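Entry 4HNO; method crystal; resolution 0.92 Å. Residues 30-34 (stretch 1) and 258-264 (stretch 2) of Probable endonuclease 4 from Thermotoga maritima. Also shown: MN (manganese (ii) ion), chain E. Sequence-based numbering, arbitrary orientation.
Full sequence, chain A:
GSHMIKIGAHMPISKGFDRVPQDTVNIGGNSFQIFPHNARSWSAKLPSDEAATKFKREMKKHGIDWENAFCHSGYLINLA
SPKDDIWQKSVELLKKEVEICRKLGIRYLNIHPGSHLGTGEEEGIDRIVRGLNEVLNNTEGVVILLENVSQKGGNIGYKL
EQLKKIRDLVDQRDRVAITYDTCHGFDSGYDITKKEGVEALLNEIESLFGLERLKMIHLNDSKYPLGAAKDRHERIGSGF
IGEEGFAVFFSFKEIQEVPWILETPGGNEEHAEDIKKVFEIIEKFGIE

Stretch 1, residues 30-34: NSFQI
Stretch 2 258-264: VPWILET

How do the two backbones lie against each other? Both stretches contain an extended strand, with N-to-C directions 49° apart and axes 7.0 Å apart at closest approach. Ser31 CA lies 6.8 Å from Pro259 CA, and Phe32 CA lies 6.4 Å from Ile261 CA. No backbone hydrogen bond joins the two stretches; side chains fill the space between them. Phi/psi values of -149/161 at Ser31, -162/162 at Phe32 and -125/145 at Gln33 alternate the side chains, so that Ser31 and Gln33 point their CA-to-CB bonds toward the other stretch while that of Phe32 points away. Across from them, Pro259 (-59/138) and Ile261 (-117/116) point toward and Trp260 (-105/116) away.

What fills the middle of the contact? Ile261 does, with the largest covered area, 71 Å² of its surface. Its chi1 of -64° and chi2 of -64°, both m, bring Ile261 CD1 up to the backbone of the first stretch, 3.7 Å from Ser31 CB and 3.7 Å from Phe32 N. The other branch packs on the next inward-facing residue, with Ile261 CG2 3.8 Å from Gln33 CB. A beta-branched residue suits this place: it favours an extended backbone, and its two arms reach neighbouring parts of the opposing strand.

How does a polar serine fit beside this aliphatic packing? Ser31 is small enough to let Ile261 CD1 lie against its CB, while its m rotamer, chi1 -56°, sets the hydroxyl within reach of the Asn30 side chain while leaving it beside Pro259. There Ser31 OG donates a hydrogen bond to Asn30 OD1 at 3.0 Å. Asn30 adopts chi1 60° (p) and chi2 16°, which places OD1 to accept it. The same hydroxyl lies near the proline: Ser31 OG is 4.0 Å from Pro259 CB, a van der Waals contact. The proline ring, puckered C-gamma exo, offers a compact nonpolar surface at this end, and its phi of -59° is compatible with the ring's constraint.

What ties the other end together? Gln33 extends, with chi1 179° and chi2 176°, both t, before chi3 of -97° turns the amide. Its CB rests on Ile261, and Gln33 NE2 donates a hydrogen bond to Glu263 OE2, 3.1 Å long with an angle of 157° at the hydrogen. This is the single hydrogen bond between the stretches. Glu263, at phi/psi -124/37, starts with its CA-to-CB bond sideways, but chi1 -52° (m), chi2 176° (t) and chi3 -57° bring its carboxylate nearer to Gln33. Its oxygens have different partners: Glu263 OE2 accepts from Gln33 NE2, whereas Glu263 OE1 binds the manganese ion, 2.1 Å from MN. Water 1 also binds the metal, its O 1.9 Å from MN, and three further ligand atoms come from elsewhere in the structure. Glu263 thus links the two contacts: one carboxylate oxygen faces the Gln33 amide and the other the metal. In all, the two stretches bury 225 Å² between them.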

ATOM      1  N   ASN A  30       0.653  13.038  -8.665  1.00 13.64           N
ATOM      2  CA  ASN A  30       0.634  13.971  -7.541  1.00 13.37           C
ATOM      3  C   ASN A  30       0.691  13.214  -6.215  1.00 13.01           C
ATOM      4  O   ASN A  30       0.432  13.798  -5.167  1.00 13.97           O
ATOM      5  CB  ASN A  30      -0.597  14.889  -7.610  1.00 14.00           C
ATOM      6  CG  ASN A  30      -1.895  14.116  -7.566  1.00 13.90           C
ATOM      7  OD1 ASN A  30      -1.929  12.952  -7.193  1.00 13.72           O
ATOM      8  ND2 ASN A  30      -2.967  14.763  -7.959  1.00 16.95           N
ATOM      9  N   SER A  31       1.075  11.935  -6.296  1.00 11.93           N
ATOM     10  CA  SER A  31       1.153  11.026  -5.165  1.00 11.34           C
ATOM     11  C   SER A  31       2.279  10.043  -5.472  1.00 10.95           C
ATOM     12  O   SER A  31       2.644   9.868  -6.633  1.00 11.32           O
ATOM     13  CB  SER A  31      -0.156  10.231  -5.064  1.00 11.64           C
ATOM     14  OG  SER A  31      -1.294  11.077  -4.974  1.00 12.83           O
ATOM     15  N   PHE A  32       2.810   9.357  -4.463  1.00 10.30           N
ATOM     16  CA  PHE A  32       3.795   8.319  -4.731  1.00  9.97           C
ATOM     17  C   PHE A  32       3.937   7.379  -3.559  1.00  9.42           C
ATOM     18  O   PHE A  32       3.565   7.718  -2.424  1.00  9.72           O
ATOM     19  CB  PHE A  32       5.190   8.896  -5.080  1.00 10.44           C
ATOM     20  CG  PHE A  32       5.820   9.749  -4.002  1.00 10.19           C
ATOM     21  CD1 PHE A  32       6.461   9.175  -2.926  1.00 10.49           C
ATOM     22  CD2 PHE A  32       5.822  11.125  -4.115  1.00 10.85           C
ATOM     23  CE1 PHE A  32       7.070   9.968  -1.967  1.00 11.16           C
ATOM     24  CE2 PHE A  32       6.424  11.916  -3.162  1.00 11.67           C
ATOM     25  CZ  PHE A  32       7.053  11.340  -2.096  1.00 11.44           C
ATOM     26  N   GLN A  33       4.509   6.217  -3.858  1.00  9.10           N
ATOM     27  CA  GLN A  33       4.988   5.282  -2.846  1.00  8.87           C
ATOM     28  C   GLN A  33       6.456   4.996  -3.127  1.00  9.12           C
ATOM     29  O   GLN A  33       6.860   4.939  -4.282  1.00 10.03           O
ATOM     30  CB  GLN A  33       4.160   3.996  -2.883  1.00  9.03           C
ATOM     31  CG  GLN A  33       4.596   2.932  -1.885  1.00  9.08           C
ATOM     32  CD  GLN A  33       3.650   1.757  -1.953  1.00  9.07           C
ATOM     33  OE1 GLN A  33       2.721   1.646  -1.160  1.00 10.14           O
ATOM     34  NE2 GLN A  33       3.888   0.902  -2.929  1.00  9.24           N
ATOM     35  N   ILE A  34       7.224   4.812  -2.061  1.00  8.60           N
ATOM     36  CA  ILE A  34       8.638   4.466  -2.154  1.00  9.07           C
ATOM     37  C   ILE A  34       8.960   3.409  -1.122  1.00  8.59           C
ATOM     38  O   ILE A  34       8.318   3.311  -0.086  1.00  9.67           O
ATOM     39  CB  ILE A  34       9.543   5.691  -1.909  1.00  9.42           C
ATOM     40  CG1 ILE A  34       9.102   6.484  -0.679  1.00 10.24           C
ATOM     41  CG2 ILE A  34       9.532   6.601  -3.133  1.00 10.74           C
ATOM     42  CD1 ILE A  34      10.155   7.473  -0.143  1.00 12.37           C
ATOM     43  N   VAL A 258      -9.429   8.751  -2.518  1.00 13.11           N
ATOM     44  CA  VAL A 258      -8.250   8.120  -1.962  1.00 12.29           C
ATOM     45  C   VAL A 258      -7.147   8.092  -3.017  1.00 11.62           C
ATOM     46  O   VAL A 258      -7.436   7.830  -4.185  1.00 11.98           O
ATOM     47  CB  VAL A 258      -8.608   6.680  -1.530  1.00 12.06           C
ATOM     48  CG1 VAL A 258      -7.390   5.971  -0.962  1.00 12.66           C
ATOM     49  CG2 VAL A 258      -9.736   6.703  -0.514  1.00 13.73           C
ATOM     50  N   PRO A 259      -5.878   8.315  -2.634  1.00 11.03           N
ATOM     51  CA  PRO A 259      -4.817   8.177  -3.633  1.00 11.67           C
ATOM     52  C   PRO A 259      -4.729   6.788  -4.268  1.00 10.68           C
ATOM     53  O   PRO A 259      -4.836   5.782  -3.581  1.00 10.87           O
ATOM     54  CB  PRO A 259      -3.528   8.499  -2.853  1.00 12.06           C
ATOM     55  CG  PRO A 259      -3.989   9.363  -1.730  1.00 12.65           C
ATOM     56  CD  PRO A 259      -5.349   8.802  -1.349  1.00 11.83           C
ATOM     57  N   TRP A 260      -4.530   6.779  -5.581  1.00 10.43           N
ATOM     58  CA  TRP A 260      -4.362   5.573  -6.397  1.00 10.46           C
ATOM     59  C   TRP A 260      -2.892   5.462  -6.759  1.00 10.00           C
ATOM     60  O   TRP A 260      -2.357   6.318  -7.459  1.00 12.11           O
ATOM     61  CB  TRP A 260      -5.189   5.669  -7.688  1.00 10.65           C
ATOM     62  CG  TRP A 260      -6.651   5.853  -7.472  1.00 10.70           C
ATOM     63  CD1 TRP A 260      -7.344   5.719  -6.310  1.00 11.09           C
ATOM     64  CD2 TRP A 260      -7.613   6.242  -8.474  1.00 11.42           C
ATOM     65  NE1 TRP A 260      -8.670   5.998  -6.525  1.00 11.17           N
ATOM     66  CE2 TRP A 260      -8.857   6.323  -7.844  1.00 11.59           C
ATOM     67  CE3 TRP A 260      -7.525   6.538  -9.839  1.00 12.72           C
ATOM     68  CZ2 TRP A 260     -10.018   6.713  -8.518  1.00 12.31           C
ATOM     69  CZ3 TRP A 260      -8.680   6.912 -10.511  1.00 13.28           C
ATOM     70  CH2 TRP A 260      -9.904   6.991  -9.848  1.00 13.03           C
ATOM     71  N   ILE A 261      -2.248   4.401  -6.284  1.00  9.67           N
ATOM     72  CA  ILE A 261      -0.827   4.202  -6.473  1.00  9.35           C
ATOM     73  C   ILE A 261      -0.618   2.939  -7.314  1.00  9.44           C
ATOM     74  O   ILE A 261      -0.951   1.834  -6.905  1.00  9.63           O
ATOM     75  CB  ILE A 261      -0.104   4.051  -5.121  1.00  9.77           C
ATOM     76  CG1 ILE A 261      -0.214   5.333  -4.294  1.00 10.79           C
ATOM     77  CG2 ILE A 261       1.340   3.617  -5.329  1.00 11.96           C
ATOM     78  CD1 ILE A 261       0.458   6.545  -4.896  1.00 12.25           C
ATOM     79  N   LEU A 262      -0.051   3.127  -8.497  1.00  9.64           N
ATOM     80  CA  LEU A 262       0.247   2.027  -9.406  1.00 10.20           C
ATOM     81  C   LEU A 262       1.423   1.201  -8.909  1.00 10.19           C
ATOM     82  O   LEU A 262       2.482   1.749  -8.596  1.00 11.14           O
ATOM     83  CB  LEU A 262       0.611   2.591 -10.771  1.00 11.09           C
ATOM     84  CG  LEU A 262      -0.452   3.408 -11.484  1.00 12.69           C
ATOM     85  CD1 LEU A 262       0.204   4.265 -12.541  1.00 17.86           C
ATOM     86  CD2 LEU A 262      -1.494   2.506 -12.087  1.00 12.92           C
ATOM     87  N   GLU A 263       1.244  -0.121  -8.902  1.00  9.90           N
ATOM     88  CA  GLU A 263       2.343  -1.073  -8.690  1.00 10.08           C
ATOM     89  C   GLU A 263       2.371  -2.036  -9.871  1.00 10.27           C
ATOM     90  O   GLU A 263       2.646  -3.226  -9.747  1.00 10.91           O
ATOM     91  CB  GLU A 263       2.216  -1.837  -7.388  1.00  9.44           C
ATOM     92  CG  GLU A 263       2.007  -0.987  -6.158  1.00  9.56           C
ATOM     93  CD  GLU A 263       1.800  -1.845  -4.946  1.00  9.16           C
ATOM     94  OE1 GLU A 263       0.840  -2.673  -4.997  1.00  8.62           O
ATOM     95  OE2 GLU A 263       2.565  -1.733  -3.970  1.00 10.43           O
ATOM     96  N   THR A 264       2.076  -1.503 -11.040  1.00 11.36           N
ATOM     97  CA  THR A 264       1.929  -2.305 -12.236  1.00 11.39           C
ATOM     98  C   THR A 264       3.324  -2.565 -12.822  1.00 12.26           C
ATOM     99  O   THR A 264       4.298  -1.897 -12.459  1.00 13.19           O
ATOM    100  CB  THR A 264       1.027  -1.593 -13.226  1.00 11.96           C
ATOM    101  OG1 THR A 264       1.543  -0.276 -13.401  1.00 13.82           O
ATOM    102  CG2 THR A 264      -0.398  -1.500 -12.728  1.00 13.12           C
TER
HETATM  103 MN    MN E 304       0.124  -3.645  -3.264  0.75 11.03          MN
HETATM  104  O   HOH W   1       1.908  -4.249  -2.761  0.88  8.73           O